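Local atomic coordinates of hypothetical protein PA2201 (Pseudomonas aeruginosa, PDB entry 2FEF), a protein that is of unknown function but probably acts as an immunity protein, protecting its bacterium from a PoNe-type nuclease toxin. Residues Leu88-Arg93 / Ala98-Ile103; Gly156-Ala161 / His279-Leu284; Asp182-Ala187 / Val260-Val265; Trp269-Leu274 / Tyr287-Gly292. All coordinates share one frame; numbering follows the deposited sequence.

Contact 1: residues Leu88-Arg93 / Ala98-Ile103; sequences LKAIDR and AELRSI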
loop_
_atom_site.group_PDB
_atom_site.type_symbol
_atom_site.label_atom_id
_atom_site.label_comp_id
_atom_site.label_asym_id
_atom_site.label_seq_id
_atom_site.Cartn_x
_atom_site.Cartn_y
_atom_site.Cartn_z
ATOM N N LEU B 88 11.394 -8.737 12.458
ATOM C CA LEU B 88 11.443 -10.162 12.171
ATOM C C LEU B 88 12.176 -10.470 10.860
ATOM O O LEU B 88 13.061 -11.321 10.827
ATOM C CB LEU B 88 10.009 -10.743 12.185
ATOM C CG LEU B 88 9.966 -12.241 11.866
ATOM C CD1 LEU B 88 10.711 -13.073 12.938
ATOM C CD2 LEU B 88 8.528 -12.678 11.690
ATOM N N LYS B 89 11.820 -9.786 9.776
ATOM C CA LYS B 89 12.519 -9.998 8.516
ATOM C C LYS B 89 14.027 -9.725 8.636
ATOM O O LYS B 89 14.860 -10.418 8.033
ATOM C CB LYS B 89 11.903 -9.079 7.464
ATOM C CG LYS B 89 10.464 -9.479 7.146
ATOM C CD LYS B 89 10.429 -10.752 6.285
ATOM C CE LYS B 89 9.031 -11.351 6.321
ATOM N NZ LYS B 89 9.053 -12.638 5.550
ATOM N N ALA B 90 14.385 -8.692 9.404
ATOM C CA ALA B 90 15.796 -8.355 9.591
ATOM C C ALA B 90 16.547 -9.475 10.370
ATOM O O ALA B 90 17.696 -9.791 10.072
ATOM C CB ALA B 90 15.895 -7.027 10.324
ATOM N N ILE B 91 15.898 -10.062 11.362
ATOM C CA ILE B 91 16.443 -11.247 12.049
ATOM C C ILE B 91 16.689 -12.411 11.057
ATOM O O ILE B 91 17.813 -12.997 10.982
ATOM C CB ILE B 91 15.508 -11.746 13.215
ATOM C CG1 ILE B 91 15.300 -10.619 14.253
ATOM C CG2 ILE B 91 16.186 -13.016 13.895
ATOM C CD1 ILE B 91 14.191 -10.898 15.265
ATOM N N ASP B 92 15.657 -12.754 10.287
ATOM C CA ASP B 92 15.810 -13.790 9.219
ATOM C C ASP B 92 17.016 -13.528 8.308
ATOM O O ASP B 92 17.779 -14.444 7.964
ATOM C CB ASP B 92 14.570 -13.808 8.320
ATOM C CG ASP B 92 13.377 -14.546 8.923
ATOM O OD1 ASP B 92 13.496 -15.150 10.008
ATOM O OD2 ASP B 92 12.278 -14.474 8.286
ATOM N N ARG B 93 17.199 -12.256 7.942
ATOM C CA ARG B 93 18.186 -11.869 6.937
ATOM C C ARG B 93 19.619 -11.971 7.450
ATOM O O ARG B 93 20.561 -11.962 6.654
ATOM C CB ARG B 93 17.934 -10.434 6.443
ATOM C CG ARG B 93 18.892 -9.993 5.307
ATOM C CD ARG B 93 18.739 -10.878 4.076
ATOM N NE ARG B 93 19.705 -10.530 3.019
ATOM C CZ ARG B 93 20.991 -10.870 3.025
ATOM N NH1 ARG B 93 21.493 -11.607 4.026
ATOM N NH2 ARG B 93 21.779 -10.480 2.008
ATOM N N ALA B 98 23.644 -4.810 16.331
ATOM C CA ALA B 98 23.542 -3.338 16.326
ATOM C C ALA B 98 22.472 -2.826 15.352
ATOM O O ALA B 98 21.695 -1.892 15.694
ATOM C CB ALA B 98 24.917 -2.673 16.073
ATOM N N GLU B 99 22.429 -3.427 14.163
ATOM C CA GLU B 99 21.414 -3.085 13.161
ATOM C C GLU B 99 20.010 -3.447 13.598
ATOM O O GLU B 99 19.057 -2.663 13.386
ATOM C CB GLU B 99 21.727 -3.684 11.785
ATOM C CG GLU B 99 22.913 -2.977 11.076
ATOM C CD GLU B 99 24.237 -3.123 11.819
ATOM O OE1 GLU B 99 24.626 -4.275 12.132
ATOM O OE2 GLU B 99 24.894 -2.079 12.085
ATOM N N LEU B 100 19.871 -4.621 14.214
ATOM C CA LEU B 100 18.561 -5.051 14.716
ATOM C C LEU B 100 18.102 -4.096 15.817
ATOM O O LEU B 100 16.932 -3.695 15.867
ATOM C CB LEU B 100 18.651 -6.469 15.285
ATOM C CG LEU B 100 18.886 -7.623 14.317
ATOM C CD1 LEU B 100 18.894 -8.949 15.108
ATOM C CD2 LEU B 100 17.815 -7.612 13.214
ATOM N N ARG B 101 19.041 -3.719 16.685
ATOM C CA ARG B 101 18.710 -2.768 17.788
ATOM C C ARG B 101 18.190 -1.418 17.252
ATOM O O ARG B 101 17.214 -0.863 17.770
ATOM C CB ARG B 101 19.899 -2.592 18.739
ATOM C CG ARG B 101 19.527 -1.851 20.053
ATOM C CD ARG B 101 20.800 -1.636 20.897
ATOM N NE ARG B 101 20.482 -1.357 22.300
ATOM C CZ ARG B 101 20.182 -0.140 22.763
ATOM N NH1 ARG B 101 20.175 0.910 21.952
ATOM N NH2 ARG B 101 19.888 0.023 24.044
ATOM N N SER B 102 18.798 -0.935 16.169
ATOM C CA SER B 102 18.359 0.293 15.521
ATOM C C SER B 102 16.914 0.206 15.026
ATOM O O SER B 102 16.200 1.209 15.026
ATOM C CB SER B 102 19.319 0.667 14.376
ATOM O OG SER B 102 18.971 -0.020 13.169
ATOM N N ILE B 103 16.466 -0.985 14.617
ATOM C CA ILE B 103 15.070 -1.203 14.266
ATOM C C ILE B 103 14.210 -1.327 15.500
ATOM O O ILE B 103 13.172 -0.688 15.592
ATOM C CB ILE B 103 14.881 -2.431 13.331
ATOM C CG1 ILE B 103 15.748 -2.245 12.075
ATOM C CG2 ILE B 103 13.370 -2.646 12.953
ATOM C CD1 ILE B 103 16.003 -3.559 11.268
#
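Leu100 makes the largest contribution to this contact, reaching from helix 98-103 onto Ala90 and Ile91 of helix 88-93. Its CB points at the partner helix, and CG lies anti to the carbonyl carbon (chi1 -69°), which sends both methyls across the gap. CD2 goes deepest. It sits 3.5 Å from Ala90 CB and 3.6 Å from Ile91 N, pressing on the backbone as well as on a side chain. The other branch turns to Ile91, where Leu100 CD1 lies 4.1 Å from Ile91 CG1; these two side chains cross at about a right angle, and the same CD1 methyl also packs on Leu284.

Ala90 takes a second partner about one turn further along the other helix, its CB lying 3.6 Å from Ile103 CD1. Trp42 also packs on Ala90, and Trp19 on Ile103, so the apolar seam continues into neighbouring helices. All four touching residues are buried, and their side chains meet as apolar groups. On the more exposed flank, Ser102 OG is held by its own helix, donating to Glu99 O at 2.7 Å.

The two axes run at 174° to each other and 10.0 Å apart, and the segments are separated by four residues. This is an antiparallel helical hairpin, formed by the end of helix 66-93 and the start of helix 97-127 within the all-helical N-terminal region.

Contact 2: residues Gly156-Ala161 / His279-Leu284; sequences GVLLDA and HYLGDL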
loop_
_atom_site.group_PDB
_atom_site.type_symbol
_atom_site.label_atom_id
_atom_site.label_comp_id
_atom_site.label_asym_id
_atom_site.label_seq_id
_atom_site.Cartn_x
_atom_site.Cartn_y
_atom_site.Cartn_z
ATOM N N GLY B 156 13.699 -7.009 23.365
ATOM C CA GLY B 156 14.267 -6.031 24.337
ATOM C C GLY B 156 15.481 -6.607 25.085
ATOM O O GLY B 156 16.500 -5.940 25.262
ATOM N N VAL B 157 15.321 -7.804 25.604
ATOM C CA VAL B 157 16.392 -8.531 26.289
ATOM C C VAL B 157 17.558 -8.884 25.331
ATOM O O VAL B 157 18.743 -8.661 25.633
ATOM C CB VAL B 157 15.822 -9.833 26.932
ATOM C CG1 VAL B 157 16.972 -10.682 27.523
ATOM C CG2 VAL B 157 14.792 -9.531 28.041
ATOM N N LEU B 158 17.225 -9.429 24.174
ATOM C CA LEU B 158 18.238 -9.934 23.225
ATOM C C LEU B 158 19.019 -8.795 22.562
ATOM O O LEU B 158 20.130 -8.993 22.066
ATOM C CB LEU B 158 17.556 -10.822 22.161
ATOM C CG LEU B 158 17.211 -12.242 22.657
ATOM C CD1 LEU B 158 16.296 -12.912 21.717
ATOM C CD2 LEU B 158 18.540 -13.105 22.855
ATOM N N LEU B 159 18.426 -7.599 22.546
ATOM C CA LEU B 159 19.102 -6.459 21.944
ATOM C C LEU B 159 19.604 -5.426 22.940
ATOM O O LEU B 159 19.964 -4.317 22.549
ATOM C CB LEU B 159 18.223 -5.823 20.829
ATOM C CG LEU B 159 17.827 -6.796 19.708
ATOM C CD1 LEU B 159 16.724 -6.196 18.746
ATOM C CD2 LEU B 159 19.087 -7.331 18.928
ATOM N N ASP B 160 19.669 -5.800 24.212
ATOM C CA ASP B 160 20.208 -4.956 25.288
ATOM C C ASP B 160 19.515 -3.592 25.314
ATOM O O ASP B 160 20.161 -2.519 25.423
ATOM C CB ASP B 160 21.761 -4.847 25.238
ATOM C CG ASP B 160 22.348 -4.042 26.425
ATOM O OD1 ASP B 160 21.922 -4.251 27.591
ATOM O OD2 ASP B 160 23.245 -3.201 26.193
ATOM N N ALA B 161 18.192 -3.651 25.219
ATOM C CA ALA B 161 17.328 -2.466 25.260
ATOM C C ALA B 161 16.231 -2.623 26.324
ATOM O O ALA B 161 15.123 -2.105 26.174
ATOM C CB ALA B 161 16.718 -2.213 23.879
ATOM N N HIS B 279 16.648 -22.871 15.633
ATOM C CA HIS B 279 15.663 -21.872 16.081
ATOM C C HIS B 279 16.190 -20.980 17.211
ATOM O O HIS B 279 15.518 -20.043 17.618
ATOM C CB HIS B 279 14.365 -22.575 16.501
ATOM C CG HIS B 279 13.797 -23.472 15.429
ATOM N ND1 HIS B 279 12.923 -23.024 14.455
ATOM C CD2 HIS B 279 14.030 -24.776 15.152
ATOM C CE1 HIS B 279 12.629 -24.024 13.642
ATOM N NE2 HIS B 279 13.274 -25.097 14.050
ATOM N N TYR B 280 17.387 -21.269 17.719
ATOM C CA TYR B 280 17.961 -20.534 18.841
ATOM C C TYR B 280 18.819 -19.377 18.323
ATOM O O TYR B 280 19.626 -19.536 17.390
ATOM C CB TYR B 280 18.860 -21.501 19.682
ATOM C CG TYR B 280 19.375 -20.917 20.980
ATOM C CD1 TYR B 280 18.531 -20.767 22.083
ATOM C CD2 TYR B 280 20.719 -20.530 21.114
ATOM C CE1 TYR B 280 18.996 -20.221 23.270
ATOM C CE2 TYR B 280 21.200 -19.998 22.304
ATOM C CZ TYR B 280 20.330 -19.855 23.391
ATOM O OH TYR B 280 20.806 -19.316 24.573
ATOM N N LEU B 281 18.737 -18.230 18.970
ATOM C CA LEU B 281 19.484 -17.055 18.486
ATOM C C LEU B 281 20.767 -16.835 19.280
ATOM O O LEU B 281 20.952 -15.785 19.921
ATOM C CB LEU B 281 18.562 -15.812 18.562
ATOM C CG LEU B 281 17.403 -15.897 17.552
ATOM C CD1 LEU B 281 16.235 -14.980 18.011
ATOM C CD2 LEU B 281 17.914 -15.513 16.171
ATOM N N GLY B 282 21.672 -17.813 19.201
ATOM C CA GLY B 282 22.951 -17.746 19.918
ATOM C C GLY B 282 23.749 -16.482 19.664
ATOM O O GLY B 282 24.333 -15.941 20.593
ATOM N N ASP B 283 23.763 -15.986 18.421
ATOM C CA ASP B 283 24.585 -14.788 18.114
ATOM C C ASP B 283 24.052 -13.549 18.813
ATOM O O ASP B 283 24.800 -12.614 19.117
ATOM C CB ASP B 283 24.757 -14.541 16.593
ATOM C CG ASP B 283 23.548 -13.840 15.959
ATOM O OD1 ASP B 283 22.516 -14.513 15.724
ATOM O OD2 ASP B 283 23.646 -12.616 15.680
ATOM N N LEU B 284 22.739 -13.543 19.070
ATOM C CA LEU B 284 22.139 -12.432 19.780
ATOM C C LEU B 284 22.306 -12.554 21.275
ATOM O O LEU B 284 22.489 -11.532 21.961
ATOM C CB LEU B 284 20.653 -12.252 19.410
ATOM C CG LEU B 284 20.432 -11.881 17.942
ATOM C CD1 LEU B 284 18.942 -11.582 17.673
ATOM C CD2 LEU B 284 21.292 -10.627 17.571
#
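Leu158 and Leu284 bring two peptide carbonyls close together, and these are the flat groups of the contact, since no aromatic ring bridges the segments. Leu158 O and Leu284 O lie 3.5 Å apart; both are acceptors, so this is proximity without a bond. The rings of His279 and Tyr280 face elsewhere: His279 meets Trp255 and Phe234 at shallow interplanar angles.

The attraction is apolar. Leu158 CD2 rests 4.1 Å from Leu284 CB, with the two side chains at about a right angle, while the other methyl, Leu158 CD1, reaches Leu281 CD1 at 4.2 Å. Leu159 CD2 meets Leu284 CD2 at 4.2 Å.

Helix 146-158 stops here in a Schellman motif. Asp160, with positive phi, is its C' residue, Ala161 N bonds to Gly156 O at 2.8 Å, and a weaker bond runs from Asp160 N to Val157 O. Across from this helix end another helix begins, with Leu281 at the N-cap position. The C-terminus of one helix is thereby set against the first turn of helix 282-292. In that first turn, Asp283 OD2 forms a salt bridge with Arg30.

Contact 3: residues Asp182-Ala187 / Val260-Val265; sequences DYLGAA and VSALGV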
loop_
_atom_site.group_PDB
_atom_site.type_symbol
_atom_site.label_atom_id
_atom_site.label_comp_id
_atom_site.label_asym_id
_atom_site.label_seq_id
_atom_site.Cartn_x
_atom_site.Cartn_y
_atom_site.Cartn_z
ATOM N N ASP B 182 6.136 -12.220 32.353
ATOM C CA ASP B 182 6.696 -11.809 33.646
ATOM C C ASP B 182 8.165 -12.226 33.842
ATOM O O ASP B 182 8.976 -11.405 34.305
ATOM C CB ASP B 182 5.846 -12.300 34.826
ATOM C CG ASP B 182 4.540 -11.509 34.991
ATOM O OD1 ASP B 182 4.350 -10.485 34.299
ATOM O OD2 ASP B 182 3.710 -11.920 35.839
ATOM N N TYR B 183 8.518 -13.466 33.492
ATOM C CA TYR B 183 9.932 -13.885 33.485
ATOM C C TYR B 183 10.800 -13.046 32.556
ATOM O O TYR B 183 11.899 -12.652 32.940
ATOM C CB TYR B 183 10.081 -15.373 33.152
ATOM C CG TYR B 183 9.976 -16.240 34.386
ATOM C CD1 TYR B 183 8.751 -16.467 34.993
ATOM C CD2 TYR B 183 11.110 -16.849 34.930
ATOM C CE1 TYR B 183 8.643 -17.266 36.133
ATOM C CE2 TYR B 183 11.015 -17.657 36.069
ATOM C CZ TYR B 183 9.769 -17.852 36.662
ATOM O OH TYR B 183 9.646 -18.627 37.790
ATOM N N LEU B 184 10.313 -12.780 31.340
ATOM C CA LEU B 184 11.076 -11.966 30.378
ATOM C C LEU B 184 11.303 -10.537 30.859
ATOM O O LEU B 184 12.360 -9.969 30.624
ATOM C CB LEU B 184 10.422 -11.974 28.997
ATOM C CG LEU B 184 10.422 -13.345 28.298
ATOM C CD1 LEU B 184 9.696 -13.274 26.957
ATOM C CD2 LEU B 184 11.878 -13.856 28.133
ATOM N N GLY B 185 10.306 -9.947 31.510
ATOM C CA GLY B 185 10.440 -8.578 32.003
ATOM C C GLY B 185 10.875 -8.397 33.438
ATOM O O GLY B 185 10.991 -7.255 33.909
ATOM N N ALA B 186 11.128 -9.508 34.129
ATOM C CA ALA B 186 11.374 -9.505 35.573
ATOM C C ALA B 186 12.498 -8.563 36.003
ATOM O O ALA B 186 12.303 -7.743 36.902
ATOM C CB ALA B 186 11.641 -10.926 36.078
ATOM N N ALA B 187 13.656 -8.669 35.345
ATOM C CA ALA B 187 14.833 -7.850 35.681
ATOM C C ALA B 187 14.567 -6.399 35.373
ATOM O O ALA B 187 14.949 -5.524 36.144
ATOM C CB ALA B 187 16.067 -8.313 34.906
ATOM N N VAL B 260 13.313 -18.687 24.579
ATOM C CA VAL B 260 14.465 -19.493 25.066
ATOM C C VAL B 260 15.766 -18.674 24.968
ATOM O O VAL B 260 16.589 -18.657 25.900
ATOM C CB VAL B 260 14.606 -20.828 24.292
ATOM C CG1 VAL B 260 15.772 -21.697 24.848
ATOM C CG2 VAL B 260 13.314 -21.616 24.344
ATOM N N SER B 261 15.959 -18.014 23.831
ATOM C CA SER B 261 17.166 -17.194 23.650
ATOM C C SER B 261 17.226 -16.066 24.691
ATOM O O SER B 261 18.281 -15.863 25.308
ATOM C CB SER B 261 17.258 -16.655 22.214
ATOM O OG SER B 261 16.986 -17.721 21.280
ATOM N N ALA B 262 16.098 -15.369 24.924
ATOM C CA ALA B 262 16.084 -14.284 25.922
ATOM C C ALA B 262 16.307 -14.836 27.329
ATOM O O ALA B 262 17.005 -14.233 28.148
ATOM C CB ALA B 262 14.785 -13.477 25.822
ATOM N N LEU B 263 15.756 -16.012 27.618
ATOM C CA LEU B 263 16.010 -16.635 28.934
ATOM C C LEU B 263 17.499 -16.916 29.158
ATOM O O LEU B 263 17.991 -16.793 30.280
ATOM C CB LEU B 263 15.147 -17.914 29.132
ATOM C CG LEU B 263 13.640 -17.669 29.291
ATOM C CD1 LEU B 263 12.800 -18.955 29.062
ATOM C CD2 LEU B 263 13.314 -17.025 30.645
ATOM N N GLY B 264 18.227 -17.258 28.097
ATOM C CA GLY B 264 19.677 -17.437 28.185
ATOM C C GLY B 264 20.431 -16.174 28.617
ATOM O O GLY B 264 21.374 -16.236 29.412
ATOM N N VAL B 265 20.027 -15.029 28.091
ATOM C CA VAL B 265 20.627 -13.763 28.509
ATOM C C VAL B 265 20.297 -13.490 29.979
ATOM O O VAL B 265 21.173 -13.115 30.765
ATOM C CB VAL B 265 20.138 -12.594 27.616
ATOM C CG1 VAL B 265 20.692 -11.234 28.133
ATOM C CG2 VAL B 265 20.568 -12.831 26.135
#
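Leu184 and Leu263 share nearly the same chi1, each with CG anti to the carbonyl carbon (chi1 -66° and -69°), and in both this carries the branch into the space between the helices although neither CB starts out directly at the partner. The CD2 methyls consequently approach each other, Leu184 CD2 lying 4.3 Å from Leu263 CD2. The same methyl of Leu184 makes the closest touch of the contact, 3.7 Å from Ala262 CB, so one tip settles between two consecutive residues of helix 260-265. Tyr183 adds only the base of its side chain, its CB lying 4.4 Å from Leu263 CD2. Its ring meets that of Phe211, and a bound ethanediol, probably from the crystallisation liquor, lies about 4 Å from the tyrosine side chain.

With no polar pair between the segments, the junction rests on these apolar contacts. The axes are 10.0 Å apart and run in broadly the same direction, at 31° to each other. Helix 146-158 covers one side of the pair: its Leu150 packs on Leu184 and its Val157 on Ala262. On the side of helix 258-267 that faces away from Leu184, Val260 leans on Tyr225 and Leu226 of helix 223-234.

Contact 4: residues Trp269-Leu274 / Tyr287-Gly292; sequences WDDGVL and YARARG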
loop_
_atom_site.group_PDB
_atom_site.type_symbol
_atom_site.label_atom_id
_atom_site.label_comp_id
_atom_site.label_asym_id
_atom_site.label_seq_id
_atom_site.Cartn_x
_atom_site.Cartn_y
_atom_site.Cartn_z
ATOM N N TRP B 269 23.360 -18.760 31.886
ATOM C CA TRP B 269 23.869 -20.116 31.865
ATOM C C TRP B 269 24.665 -20.463 30.599
ATOM O O TRP B 269 24.629 -19.726 29.611
ATOM C CB TRP B 269 22.711 -21.091 32.035
ATOM C CG TRP B 269 21.631 -20.976 30.988
ATOM C CD1 TRP B 269 21.757 -20.573 29.675
ATOM C CD2 TRP B 269 20.274 -21.319 31.169
ATOM N NE1 TRP B 269 20.555 -20.655 29.039
ATOM C CE2 TRP B 269 19.618 -21.098 29.935
ATOM C CE3 TRP B 269 19.532 -21.775 32.268
ATOM C CZ2 TRP B 269 18.264 -21.324 29.768
ATOM C CZ3 TRP B 269 18.196 -22.007 32.105
ATOM C CH2 TRP B 269 17.568 -21.778 30.857
ATOM N N ASP B 270 25.384 -21.587 30.660
ATOM C CA ASP B 270 26.067 -22.145 29.492
ATOM C C ASP B 270 25.034 -22.762 28.568
ATOM O O ASP B 270 24.461 -23.804 28.882
ATOM C CB ASP B 270 27.105 -23.193 29.937
ATOM C CG ASP B 270 27.940 -23.726 28.779
ATOM O OD1 ASP B 270 27.602 -23.492 27.603
ATOM O OD2 ASP B 270 28.941 -24.415 29.047
ATOM N N ASP B 271 24.768 -22.081 27.453
ATOM C CA ASP B 271 23.652 -22.427 26.578
ATOM C C ASP B 271 24.099 -23.324 25.437
ATOM O O ASP B 271 23.391 -23.474 24.463
ATOM C CB ASP B 271 22.955 -21.163 26.047
ATOM C CG ASP B 271 23.852 -20.338 25.139
ATOM O OD1 ASP B 271 25.031 -20.759 24.901
ATOM O OD2 ASP B 271 23.364 -19.326 24.616
ATOM N N GLY B 272 25.278 -23.946 25.568
ATOM C CA GLY B 272 25.824 -24.718 24.464
ATOM C C GLY B 272 24.878 -25.770 23.889
ATOM O O GLY B 272 24.770 -25.919 22.667
ATOM N N VAL B 273 24.188 -26.502 24.751
ATOM C CA VAL B 273 23.250 -27.530 24.292
ATOM C C VAL B 273 22.151 -26.939 23.377
ATOM O O VAL B 273 21.709 -27.581 22.406
ATOM C CB VAL B 273 22.652 -28.341 25.480
ATOM C CG1 VAL B 273 21.736 -27.509 26.372
ATOM C CG2 VAL B 273 21.969 -29.624 24.980
ATOM N N LEU B 274 21.788 -25.690 23.636
ATOM C CA LEU B 274 20.707 -25.076 22.867
ATOM C C LEU B 274 21.148 -24.535 21.498
ATOM O O LEU B 274 20.322 -24.329 20.599
ATOM C CB LEU B 274 20.049 -23.976 23.695
ATOM C CG LEU B 274 19.628 -24.370 25.114
ATOM C CD1 LEU B 274 19.050 -23.147 25.764
ATOM C CD2 LEU B 274 18.628 -25.540 25.103
ATOM N N TYR B 287 25.644 -11.085 21.596
ATOM C CA TYR B 287 25.544 -9.637 21.407
ATOM C C TYR B 287 25.056 -8.932 22.673
ATOM O O TYR B 287 25.690 -7.970 23.132
ATOM C CB TYR B 287 24.596 -9.297 20.238
ATOM C CG TYR B 287 24.275 -7.835 20.113
ATOM C CD1 TYR B 287 25.204 -6.946 19.578
ATOM C CD2 TYR B 287 23.050 -7.321 20.558
ATOM C CE1 TYR B 287 24.920 -5.592 19.461
ATOM C CE2 TYR B 287 22.766 -5.966 20.437
ATOM C CZ TYR B 287 23.722 -5.105 19.914
ATOM O OH TYR B 287 23.441 -3.758 19.785
ATOM N N ALA B 288 23.925 -9.400 23.217
ATOM C CA ALA B 288 23.341 -8.810 24.419
ATOM C C ALA B 288 24.315 -8.904 25.624
ATOM O O ALA B 288 24.476 -7.935 26.372
ATOM C CB ALA B 288 22.016 -9.500 24.734
ATOM N N ARG B 289 24.975 -10.058 25.782
ATOM C CA ARG B 289 25.911 -10.250 26.895
ATOM C C ARG B 289 27.085 -9.298 26.752
ATOM O O ARG B 289 27.422 -8.601 27.716
ATOM C CB ARG B 289 26.389 -11.698 26.993
ATOM C CG ARG B 289 25.288 -12.673 27.441
ATOM C CD ARG B 289 25.758 -14.109 27.406
ATOM N NE ARG B 289 24.822 -14.987 28.100
ATOM C CZ ARG B 289 24.903 -16.314 28.112
ATOM N NH1 ARG B 289 25.887 -16.931 27.471
ATOM N NH2 ARG B 289 24.007 -17.028 28.768
ATOM N N ALA B 290 27.681 -9.242 25.558
ATOM C CA ALA B 290 28.826 -8.341 25.299
ATOM C C ALA B 290 28.470 -6.866 25.501
ATOM O O ALA B 290 29.241 -6.116 26.114
ATOM C CB ALA B 290 29.383 -8.566 23.895
ATOM N N ARG B 291 27.300 -6.460 25.004
ATOM C CA ARG B 291 26.866 -5.069 25.107
ATOM C C ARG B 291 26.551 -4.698 26.552
ATOM O O ARG B 291 26.860 -3.584 26.977
ATOM C CB ARG B 291 25.663 -4.773 24.189
ATOM C CG ARG B 291 25.552 -3.304 23.773
ATOM C CD ARG B 291 24.365 -3.046 22.899
ATOM N NE ARG B 291 24.262 -1.663 22.426
ATOM C CZ ARG B 291 23.777 -0.649 23.141
ATOM N NH1 ARG B 291 23.691 0.579 22.604
ATOM N NH2 ARG B 291 23.342 -0.858 24.384
ATOM N N GLY B 292 25.917 -5.620 27.282
ATOM C CA GLY B 292 25.617 -5.433 28.699
ATOM C C GLY B 292 26.913 -5.301 29.486
ATOM O O GLY B 292 27.056 -4.398 30.309
#
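Arg289 reaches from the C-terminal helix to the backbone of Trp269, at the start of a loop that goes on into an Asx turn, where Asp270 OD1 accepts from Gly272 N at 3.1 Å. Within segment 287-292 this long side chain alone spans the gap; the nearest CA pair, Trp269 and Arg289, is 11.2 Å apart.

Taken in order, Tyr287 comes first and turns to another neighbour, packing on Ala98 and Arg101 of helix 97-127. Ala288 follows, buried against Val265 of helix 258-267. Arg289 then points at the loop. Its chain is extended from CG to NE, so that the guanidinium arrives at full reach. NH2 donates to Trp269 O at 2.9 Å with an N-H...O angle of 151°, lying in the carbonyl plane on a lone pair, while the oxygen stands 19° out of the guanidinium plane. A second bond from NH2 goes to Gly264 O, near the end of helix 258-267, so one nitrogen ties together two backbone carbonyls. Placing a positive group there would also suit the partial negative charge of a helix C-terminus. Asp271 OD2 lies 4.5 Å from Arg289 NH1, well out of the guanidinium plane, and can add at most a charge attraction, since no N-H points at it; OD2 is hydrogen-bonded to Tyr280 OH, and OD1 pairs with Arg275. Further along, Arg291 leaves the loop aside and forms a salt bridge with Asp160 through NH2. In the last turn, Arg291 N bonds to Tyr287 O and Gly292 N to Ala288 O, each at 2.9 Å.

Contacts 1 and 2 lie about 11 Å from the centre of the chain and contact 3 about 13 Å; all three rely on apolar packing. Contact 4, at about 19 Å, lies further out, though Trp269 and Asp271 are still buried, and depends on an arginine-to-carbonyl bond. Contacts 2 and 4 share helix 282-292, one using its first turn and the other its last, and the Asp160-Arg291 salt bridge connects them. Leu100 packing on Leu159 and Leu284 joins contact 1 to contact 2. Contact 3 meets contact 2 through a hydrogen bond between Leu281 N and Ser261 OG, but stays about 9 Å, nearest atoms, from contact 1. Contacts 1 and 4 join elements close in sequence, whereas contacts 2 and 3 bring together distant ones.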